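Local coordinates for protein trehalose monomycolate transport factor A (Mycolicibacterium smegmatis MC2 155, PDB 6T84) that is required for MmpL3-dependent transport of trehalose monomycolate to the mycobacterial cell wall, and for growth and cell elongation, through an N-terminal domain, most of which is described here, at residues R13-W17 against F63-I67; E30-K34 against V47-V52; R78-V84 against L176-V182. All coordinates share one frame. Residues are numbered along the deposited sequence.

Overall arrangement
The contacts of this domain illustrate how a long antiparallel sheet is tied to its flanking chain both locally and from a distance. From the N terminus, helix 10-21 comes first, and interaction 1 closes a loop of 45 residues by setting it against strand 60-67. Interaction 2 is nested inside that loop, joining the turn after strand 28-29 to the 47-52 segment. The two touch: Asp-66 N lies 2.8 Å from Lys-50 O, and Phe-65 CE1 packs 3.2 Å from Leu-33 CD2. Interaction 3 follows in series and spans 91 residues, bringing the segment after helix 159-175 back to the loop between strands 71-77 and 86-90; its centre lies about 27 Å from that of interaction 1, across the chain's centre.

Interaction 1: R13-W17 against F63-I67; sequences RRKSW and FIFDI
A buried salt bridge joins helix to strand: Arg-14 NH2 donates to Asp-66 OD1 at 2.8 Å, and Arg-14 NH1 reaches the same Asp-66 OD1 at 3.1 Å, so one carboxylate oxygen sits at the edge of the guanidinium. Each partner is held from outside as well, Asp-66 OD1 by the hydroxyl of Thr-72 and Arg-14 NH1 by the carbonyl of Asn-51. Residues 13-17 are regular alpha-helix, with Trp-17 N bonded to Arg-13 O at 3.0 Å; residues 63-67 are extended. The two axes run nearly antiparallel, at 174°, and approach to 11.3 Å, with Arg-14 CA and Phe-65 CA 9.3 Å apart. That separation is bridged by long side chains. Arg-14 (t, p, p) curls so that Ile-64 CG2 lies over one face of its guanidinium, 4.3 Å from NH1. One turn on, Trp-17 (chi1 t, chi2 78°) brings CH2, on its ring edge, to 3.7 Å from Ile-64 CD1, while its NE1 bonds Asp-163. This is helix-on-sheet packing with a buried ion pair: helix 10-21 lies beside helix 159-175, whose Trp-162 meets Arg-14 in a cation-pi contact and Trp-17 edge-to-face, and strand 60-67 runs between strands 52-57 and 71-77.

Interaction 2: E30-K34 against V47-V52; sequences EDLLK and VTAKNV
Residues 30-34 leave strand 28-29 through a turn and enter a 3-10 segment at 32-34, with Lys-34 N bonded to Asp-31 O at 3.2 Å. Opposite them, 47-50 is extended; a corner at Asn-51 (phi/psi 47/57) then passes the chain from the 28-29/49-50 ribbon to strand 52-57 of the large sheet. The backbones draw closest at Glu-30 and Thr-48, CA to CA 5.3 Å; the chain swings out at Asp-31, and the 3-10 turn brings Leu-33 CA back to 6.4 Å from Ala-49 CA. Water fills the gap: one molecule donates to Glu-30 O (2.7 Å) and weakly to Val-47 O (3.3 Å), while another accepts from Leu-33 N and Ala-49 N, both at 3.2 Å. The side-chain contact itself is apolar. Leu-33 (m, t) brings CD1 to 3.6 Å from Val-47 CG2 and CD2 to 4.0 Å from Ala-49 CB. Leu-32 (t, p) uses CD2 against Ala-49 CB at 3.9 Å and Val-52 CG1 at 3.7 Å. Toward solvent, Lys-34 NZ forms a salt bridge with Asp-31 OD1 at 3.1 Å. The motif is a two-stranded antiparallel ribbon, 28-29 with 49-50, followed by a 3-10 turn folded back on it, its leucines packed on Ala-49 and on Phe-65 of the main sheet.

Interaction 3: R78-V84 against L176-V182; sequences RKVGTNV and LRVLPPV
An ST turn at Thr-82 organises this meeting of two irregular segments, the loop between strands 71-77 and 86-90 and the segment that follows helix 159-175, at the end of this domain. Val-84 N donates to Thr-82 OG1 at 3.1 Å, and the same hydroxyl donates to Pro-180 O at 2.7 Å, so one side chain both shapes its own turn and fastens the second segment. Residues 179-182 are extended, and Thr-82 CA lies 4.7 Å from Pro-181 CA. Beside it, Gly-81 O receives a weak bond from Val-182 N at 3.5 Å and a CA-H...O contact from Pro-181 CA at 3.4 Å. Waters reinforce the seam: one joins Gly-81 O (2.8 Å) to Val-182 N (2.9 Å), one donates to Gly-81 O (2.7 Å) and Leu-179 O (2.9 Å), another links Asn-83 N (2.7 Å) to Pro-181 O (3.1 Å). On the buried side Val-84 (t) sets CG1 4.0 Å from Leu-179 CD2 and CG2 3.6 Å from Pro-180 CD, as helix 117-123 closes over it through Ala-119. At the far end, Arg-78 (m, t, p) folds back so that NE bonds Val-80 O at 3.3 Å, and Arg-78 NH2 donates almost linearly, at 178°, to Leu-176 O, 3.1 Å away.

Interaction 1: R13-W17 against F63-I67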
loop_
_atom_site.group_PDB
_atom_site.type_symbol
_atom_site.label_atom_id
_atom_site.label_comp_id
_atom_site.label_asym_id
_atom_site.label_seq_id
_atom_site.Cartn_x
_atom_site.Cartn_y
_atom_site.Cartn_z
ATOM N N ARG A 13 4.979 20.447 4.384
ATOM C CA ARG A 13 5.179 19.374 5.361
ATOM C C ARG A 13 5.705 18.111 4.683
ATOM O O ARG A 13 6.572 17.439 5.240
ATOM C CB ARG A 13 3.871 19.105 6.114
ATOM C CG ARG A 13 3.511 20.230 7.072
ATOM C CD ARG A 13 2.179 20.034 7.883
ATOM N NE ARG A 13 0.923 20.015 7.106
ATOM C CZ ARG A 13 0.216 18.897 6.838
ATOM N NH1 ARG A 13 0.638 17.670 7.246
ATOM N NH2 ARG A 13 -0.928 19.008 6.159
ATOM N N ARG A 14 5.220 17.795 3.475
ATOM C CA ARG A 14 5.712 16.618 2.774
ATOM C C ARG A 14 7.174 16.810 2.353
ATOM O O ARG A 14 7.983 15.866 2.434
ATOM C CB ARG A 14 4.788 16.312 1.584
ATOM C CG ARG A 14 5.166 15.013 0.808
ATOM C CD ARG A 14 4.789 13.753 1.616
ATOM N NE ARG A 14 3.361 13.696 1.986
ATOM C CZ ARG A 14 2.346 13.278 1.208
ATOM N NH1 ARG A 14 2.537 12.971 -0.086
ATOM N NH2 ARG A 14 1.102 13.258 1.695
ATOM N N LYS A 15 7.547 18.013 1.910
ATOM C CA LYS A 15 8.954 18.307 1.597
ATOM C C LYS A 15 9.853 18.202 2.835
ATOM O O LYS A 15 10.971 17.665 2.750
ATOM C CB LYS A 15 9.045 19.714 0.947
ATOM C CG LYS A 15 10.249 19.894 0.037
ATOM C CD LYS A 15 10.255 21.291 -0.597
ATOM C CE LYS A 15 9.021 21.567 -1.452
ATOM N NZ LYS A 15 9.182 22.789 -2.312
ATOM N N SER A 16 9.397 18.717 3.990
ATOM C CA SER A 16 10.177 18.587 5.218
ATOM C C SER A 16 10.380 17.123 5.589
ATOM O O SER A 16 11.473 16.721 6.014
ATOM C CB SER A 16 9.481 19.334 6.373
ATOM O OG SER A 16 10.162 19.166 7.636
ATOM N N TRP A 17 9.322 16.318 5.490
ATOM C CA TRP A 17 9.415 14.907 5.832
ATOM C C TRP A 17 10.348 14.179 4.874
ATOM O O TRP A 17 11.155 13.355 5.316
ATOM C CB TRP A 17 8.005 14.347 5.787
ATOM C CG TRP A 17 7.890 12.904 6.030
ATOM C CD1 TRP A 17 7.937 12.261 7.249
ATOM C CD2 TRP A 17 7.682 11.881 5.054
ATOM N NE1 TRP A 17 7.759 10.920 7.079
ATOM C CE2 TRP A 17 7.582 10.656 5.752
ATOM C CE3 TRP A 17 7.551 11.881 3.647
ATOM C CZ2 TRP A 17 7.370 9.440 5.113
ATOM C CZ3 TRP A 17 7.336 10.685 3.009
ATOM C CH2 TRP A 17 7.250 9.467 3.746
ATOM N N PHE A 63 7.941 4.806 -2.816
ATOM C CA PHE A 63 7.335 6.024 -3.362
ATOM C C PHE A 63 6.133 6.415 -2.529
ATOM O O PHE A 63 5.366 5.538 -2.124
ATOM C CB PHE A 63 6.892 5.803 -4.816
ATOM C CG PHE A 63 8.037 5.317 -5.759
ATOM C CD1 PHE A 63 9.382 5.631 -5.534
ATOM C CD2 PHE A 63 7.752 4.577 -6.852
ATOM C CE1 PHE A 63 10.427 5.220 -6.391
ATOM C CE2 PHE A 63 8.766 4.178 -7.730
ATOM C CZ PHE A 63 10.105 4.504 -7.493
ATOM N N ILE A 64 5.987 7.694 -2.211
ATOM C CA ILE A 64 4.874 8.193 -1.410
ATOM C C ILE A 64 4.267 9.339 -2.192
ATOM O O ILE A 64 4.995 10.227 -2.648
ATOM C CB ILE A 64 5.368 8.673 -0.036
ATOM C CG1 ILE A 64 6.142 7.519 0.658
ATOM C CG2 ILE A 64 4.148 9.119 0.823
ATOM C CD1 ILE A 64 7.653 7.656 0.601
ATOM N N PHE A 65 2.946 9.328 -2.344
ATOM C CA PHE A 65 2.343 10.358 -3.198
ATOM C C PHE A 65 0.865 10.485 -2.861
ATOM O O PHE A 65 0.282 9.617 -2.200
ATOM C CB PHE A 65 2.534 10.050 -4.699
ATOM C CG PHE A 65 2.093 8.684 -5.073
ATOM C CD1 PHE A 65 0.758 8.441 -5.434
ATOM C CD2 PHE A 65 2.980 7.614 -5.011
ATOM C CE1 PHE A 65 0.316 7.125 -5.723
ATOM C CE2 PHE A 65 2.555 6.315 -5.342
ATOM C CZ PHE A 65 1.224 6.071 -5.705
ATOM N N ASP A 66 0.268 11.598 -3.298
ATOM C CA ASP A 66 -1.155 11.827 -3.123
ATOM C C ASP A 66 -1.859 11.634 -4.461
ATOM O O ASP A 66 -1.336 12.016 -5.512
ATOM C CB ASP A 66 -1.428 13.259 -2.636
ATOM C CG ASP A 66 -0.761 13.565 -1.319
ATOM O OD1 ASP A 66 -0.515 12.629 -0.524
ATOM O OD2 ASP A 66 -0.529 14.765 -1.051
ATOM N N ILE A 67 -3.040 11.036 -4.402
ATOM C CA ILE A 67 -3.981 11.020 -5.517
ATOM C C ILE A 67 -5.116 11.928 -5.084
ATOM O O ILE A 67 -5.893 11.568 -4.201
ATOM C CB ILE A 67 -4.501 9.595 -5.783
ATOM C CG1 ILE A 67 -3.298 8.628 -5.919
ATOM C CG2 ILE A 67 -5.443 9.588 -6.989
ATOM C CD1 ILE A 67 -3.701 7.174 -6.171
#

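Interaction 2: E30-K34 against V47-V52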
loop_
_atom_site.group_PDB
_atom_site.type_symbol
_atom_site.label_atom_id
_atom_site.label_comp_id
_atom_site.label_asym_id
_atom_site.label_seq_id
_atom_site.Cartn_x
_atom_site.Cartn_y
_atom_site.Cartn_z
ATOM N N GLU A 30 4.065 12.866 -13.726
ATOM C CA GLU A 30 2.961 12.620 -14.638
ATOM C C GLU A 30 2.790 11.163 -15.023
ATOM O O GLU A 30 1.698 10.798 -15.456
ATOM C CB GLU A 30 3.055 13.523 -15.877
ATOM C CG GLU A 30 3.068 15.009 -15.534
ATOM C CD GLU A 30 3.074 15.902 -16.764
ATOM O OE1 GLU A 30 3.003 15.371 -17.893
ATOM O OE2 GLU A 30 3.148 17.138 -16.598
ATOM N N ASP A 31 3.806 10.319 -14.874
ATOM C CA ASP A 31 3.644 8.935 -15.290
ATOM C C ASP A 31 3.645 7.939 -14.141
ATOM O O ASP A 31 3.379 6.761 -14.360
ATOM C CB ASP A 31 4.689 8.539 -16.331
ATOM C CG ASP A 31 4.391 9.129 -17.699
ATOM O OD1 ASP A 31 3.201 9.146 -18.123
ATOM O OD2 ASP A 31 5.345 9.595 -18.348
ATOM N N LEU A 32 3.888 8.389 -12.923
ATOM C CA LEU A 32 4.122 7.464 -11.821
ATOM C C LEU A 32 3.001 6.421 -11.654
ATOM O O LEU A 32 3.277 5.218 -11.512
ATOM C CB LEU A 32 4.253 8.313 -10.544
ATOM C CG LEU A 32 4.903 7.574 -9.371
ATOM C CD1 LEU A 32 6.276 7.145 -9.700
ATOM C CD2 LEU A 32 4.955 8.469 -8.155
ATOM N N LEU A 33 1.735 6.857 -11.695
ATOM C CA LEU A 33 0.606 6.002 -11.294
ATOM C C LEU A 33 0.392 4.837 -12.236
ATOM O O LEU A 33 -0.301 3.875 -11.865
ATOM C CB LEU A 33 -0.698 6.802 -11.238
ATOM C CG LEU A 33 -0.707 7.940 -10.200
ATOM C CD1 LEU A 33 -2.046 8.622 -10.175
ATOM C CD2 LEU A 33 -0.421 7.353 -8.832
ATOM N N LYS A 34 0.936 4.907 -13.441
ATOM C CA LYS A 34 0.617 3.874 -14.403
ATOM C C LYS A 34 1.180 2.528 -14.015
ATOM O O LYS A 34 0.760 1.516 -14.576
ATOM C CB LYS A 34 1.154 4.273 -15.786
ATOM C CG LYS A 34 0.421 5.462 -16.399
ATOM C CD LYS A 34 0.935 5.767 -17.811
ATOM C CE LYS A 34 0.131 6.874 -18.490
ATOM N NZ LYS A 34 0.283 8.195 -17.816
ATOM N N VAL A 47 -5.667 11.002 -13.376
ATOM C CA VAL A 47 -5.075 11.755 -12.278
ATOM C C VAL A 47 -3.569 11.565 -12.351
ATOM O O VAL A 47 -3.070 10.614 -12.944
ATOM C CB VAL A 47 -5.607 11.311 -10.899
ATOM C CG1 VAL A 47 -7.080 11.707 -10.729
ATOM C CG2 VAL A 47 -5.415 9.811 -10.701
ATOM N N THR A 48 -2.840 12.496 -11.753
ATOM C CA THR A 48 -1.405 12.340 -11.629
ATOM C C THR A 48 -1.042 12.358 -10.160
ATOM O O THR A 48 -1.759 12.913 -9.322
ATOM C CB THR A 48 -0.639 13.477 -12.289
ATOM O OG1 THR A 48 -0.983 14.686 -11.621
ATOM C CG2 THR A 48 -0.985 13.617 -13.778
ATOM N N ALA A 49 0.119 11.812 -9.880
ATOM C CA ALA A 49 0.643 11.726 -8.521
ATOM C C ALA A 49 1.165 13.099 -8.111
ATOM O O ALA A 49 1.903 13.756 -8.877
ATOM C CB ALA A 49 1.767 10.698 -8.504
ATOM N N LYS A 50 0.801 13.557 -6.916
ATOM C CA LYS A 50 1.250 14.860 -6.434
ATOM C C LYS A 50 1.959 14.713 -5.108
ATOM O O LYS A 50 1.758 13.741 -4.376
ATOM C CB LYS A 50 0.097 15.873 -6.307
ATOM C CG LYS A 50 -0.426 16.270 -7.691
ATOM C CD LYS A 50 -1.304 17.468 -7.650
ATOM C CE LYS A 50 -1.718 17.825 -9.092
ATOM N NZ LYS A 50 -2.911 18.701 -9.155
ATOM N N ASN A 51 2.723 15.747 -4.743
ATOM C CA ASN A 51 3.494 15.737 -3.488
ATOM C C ASN A 51 4.257 14.420 -3.341
ATOM O O ASN A 51 4.091 13.648 -2.381
ATOM C CB ASN A 51 2.586 15.966 -2.275
ATOM C CG ASN A 51 2.085 17.340 -2.212
ATOM O OD1 ASN A 51 2.850 18.273 -2.363
ATOM N ND2 ASN A 51 0.787 17.504 -1.942
ATOM N N VAL A 52 5.061 14.163 -4.360
ATOM C CA VAL A 52 5.692 12.864 -4.565
ATOM C C VAL A 52 7.014 12.820 -3.812
ATOM O O VAL A 52 7.843 13.747 -3.911
ATOM C CB VAL A 52 5.913 12.638 -6.066
ATOM C CG1 VAL A 52 6.589 11.253 -6.296
ATOM C CG2 VAL A 52 4.591 12.735 -6.826
HETATM O O HOH W 1 -0.202 9.427 -14.071
HETATM O O HOH W 2 1.235 9.935 -12.151
#

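Interaction 3: R78-V84 against L176-V182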
loop_
_atom_site.group_PDB
_atom_site.type_symbol
_atom_site.label_atom_id
_atom_site.label_comp_id
_atom_site.label_asym_id
_atom_site.label_seq_id
_atom_site.Cartn_x
_atom_site.Cartn_y
_atom_site.Cartn_z
ATOM N N ARG A 78 9.179 -4.901 -3.954
ATOM C CA ARG A 78 9.392 -6.262 -3.438
ATOM C C ARG A 78 10.638 -6.872 -4.063
ATOM O O ARG A 78 10.907 -6.727 -5.273
ATOM C CB ARG A 78 8.254 -7.186 -3.846
ATOM C CG ARG A 78 6.881 -6.869 -3.300
ATOM C CD ARG A 78 5.842 -7.789 -3.973
ATOM N NE ARG A 78 6.116 -9.196 -3.661
ATOM C CZ ARG A 78 5.658 -9.776 -2.562
ATOM N NH1 ARG A 78 4.904 -9.061 -1.727
ATOM N NH2 ARG A 78 5.944 -11.044 -2.300
ATOM N N LYS A 79 11.354 -7.643 -3.247
ATOM C CA LYS A 79 12.588 -8.252 -3.740
ATOM C C LYS A 79 12.301 -9.362 -4.749
ATOM O O LYS A 79 13.019 -9.496 -5.749
ATOM C CB LYS A 79 13.420 -8.758 -2.564
ATOM C CG LYS A 79 14.788 -9.283 -2.961
ATOM C CD LYS A 79 15.577 -9.743 -1.750
ATOM C CE LYS A 79 16.970 -10.183 -2.153
ATOM N NZ LYS A 79 17.644 -9.120 -2.953
ATOM N N VAL A 80 11.276 -10.172 -4.503
ATOM C CA VAL A 80 10.894 -11.284 -5.365
ATOM C C VAL A 80 9.434 -11.115 -5.769
ATOM O O VAL A 80 8.562 -10.994 -4.905
ATOM C CB VAL A 80 11.110 -12.631 -4.650
ATOM C CG1 VAL A 80 10.857 -13.791 -5.616
ATOM C CG2 VAL A 80 12.512 -12.688 -4.015
ATOM N N GLY A 81 9.156 -11.148 -7.076
ATOM C CA GLY A 81 7.786 -10.974 -7.549
ATOM C C GLY A 81 6.876 -12.159 -7.258
ATOM O O GLY A 81 7.304 -13.290 -6.997
ATOM N N THR A 82 5.569 -11.879 -7.290
ATOM C CA THR A 82 4.564 -12.926 -7.174
ATOM C C THR A 82 3.401 -12.633 -8.100
ATOM O O THR A 82 3.113 -11.473 -8.375
ATOM C CB THR A 82 4.036 -13.028 -5.728
ATOM O OG1 THR A 82 3.092 -14.098 -5.654
ATOM C CG2 THR A 82 3.272 -11.747 -5.226
ATOM N N ASN A 83 2.708 -13.680 -8.557
ATOM C CA ASN A 83 1.463 -13.460 -9.280
ATOM C C ASN A 83 0.240 -13.474 -8.374
ATOM O O ASN A 83 -0.867 -13.247 -8.864
ATOM C CB ASN A 83 1.229 -14.515 -10.361
ATOM C CG ASN A 83 2.062 -14.289 -11.595
ATOM O OD1 ASN A 83 2.455 -13.162 -11.917
ATOM N ND2 ASN A 83 2.311 -15.373 -12.317
ATOM N N VAL A 84 0.390 -13.752 -7.101
ATOM C CA VAL A 84 -0.763 -13.702 -6.184
ATOM C C VAL A 84 -0.965 -12.266 -5.705
ATOM O O VAL A 84 0.013 -11.551 -5.440
ATOM C CB VAL A 84 -0.518 -14.648 -4.987
ATOM C CG1 VAL A 84 -1.668 -14.620 -3.935
ATOM C CG2 VAL A 84 -0.322 -16.089 -5.476
ATOM N N LEU A 176 4.014 -10.884 3.409
ATOM C CA LEU A 176 3.712 -11.406 2.081
ATOM C C LEU A 176 4.934 -12.002 1.396
ATOM O O LEU A 176 4.832 -12.445 0.234
ATOM C CB LEU A 176 3.120 -10.293 1.165
ATOM C CG LEU A 176 1.761 -9.733 1.667
ATOM C CD1 LEU A 176 1.291 -8.819 0.529
ATOM C CD2 LEU A 176 0.757 -10.879 1.950
ATOM N N ARG A 177 6.078 -12.060 2.088
ATOM C CA ARG A 177 7.259 -12.690 1.482
ATOM C C ARG A 177 7.016 -14.154 1.121
ATOM O O ARG A 177 7.694 -14.679 0.220
ATOM C CB ARG A 177 8.484 -12.580 2.395
ATOM C CG ARG A 177 9.201 -11.243 2.367
ATOM C CD ARG A 177 10.271 -11.167 3.462
ATOM N NE ARG A 177 10.926 -12.462 3.637
ATOM C CZ ARG A 177 11.389 -12.912 4.800
ATOM N NH1 ARG A 177 11.261 -12.169 5.892
ATOM N NH2 ARG A 177 11.967 -14.108 4.873
ATOM N N VAL A 178 6.051 -14.810 1.797
ATOM C CA VAL A 178 5.681 -16.218 1.568
ATOM C C VAL A 178 4.879 -16.443 0.292
ATOM O O VAL A 178 4.696 -17.596 -0.112
ATOM C CB VAL A 178 4.983 -16.835 2.806
ATOM C CG1 VAL A 178 5.875 -16.664 4.038
ATOM C CG2 VAL A 178 3.623 -16.221 3.002
ATOM N N LEU A 179 4.428 -15.382 -0.393
ATOM C CA LEU A 179 3.661 -15.585 -1.615
ATOM C C LEU A 179 4.553 -16.215 -2.689
ATOM O O LEU A 179 5.759 -15.908 -2.765
ATOM C CB LEU A 179 3.103 -14.258 -2.118
ATOM C CG LEU A 179 2.022 -13.635 -1.203
ATOM C CD1 LEU A 179 1.531 -12.319 -1.821
ATOM C CD2 LEU A 179 0.905 -14.720 -0.880
ATOM N N PRO A 180 3.999 -17.088 -3.534
ATOM C CA PRO A 180 4.857 -17.904 -4.407
ATOM C C PRO A 180 5.497 -17.061 -5.495
ATOM O O PRO A 180 4.928 -16.053 -5.942
ATOM C CB PRO A 180 3.880 -18.949 -4.991
ATOM C CG PRO A 180 2.506 -18.314 -4.852
ATOM C CD PRO A 180 2.561 -17.393 -3.680
ATOM N N PRO A 181 6.682 -17.441 -5.960
ATOM C CA PRO A 181 7.342 -16.694 -7.041
ATOM C C PRO A 181 6.583 -16.824 -8.354
ATOM O O PRO A 181 5.762 -17.721 -8.549
ATOM C CB PRO A 181 8.720 -17.357 -7.147
ATOM C CG PRO A 181 8.841 -18.272 -5.927
ATOM C CD PRO A 181 7.444 -18.616 -5.510
ATOM N N VAL A 182 6.851 -15.892 -9.261
ATOM C CA VAL A 182 6.247 -15.971 -10.598
ATOM C C VAL A 182 6.788 -17.204 -11.312
ATOM O O VAL A 182 8.017 -17.383 -11.373
ATOM C CB VAL A 182 6.569 -14.713 -11.386
ATOM C CG1 VAL A 182 5.978 -14.785 -12.779
ATOM C CG2 VAL A 182 6.021 -13.519 -10.634
HETATM O O HOH W 3 7.357 -14.351 -4.558
HETATM O O HOH W 4 9.252 -14.250 -8.771
HETATM O O HOH W 5 3.033 -16.373 -8.338
#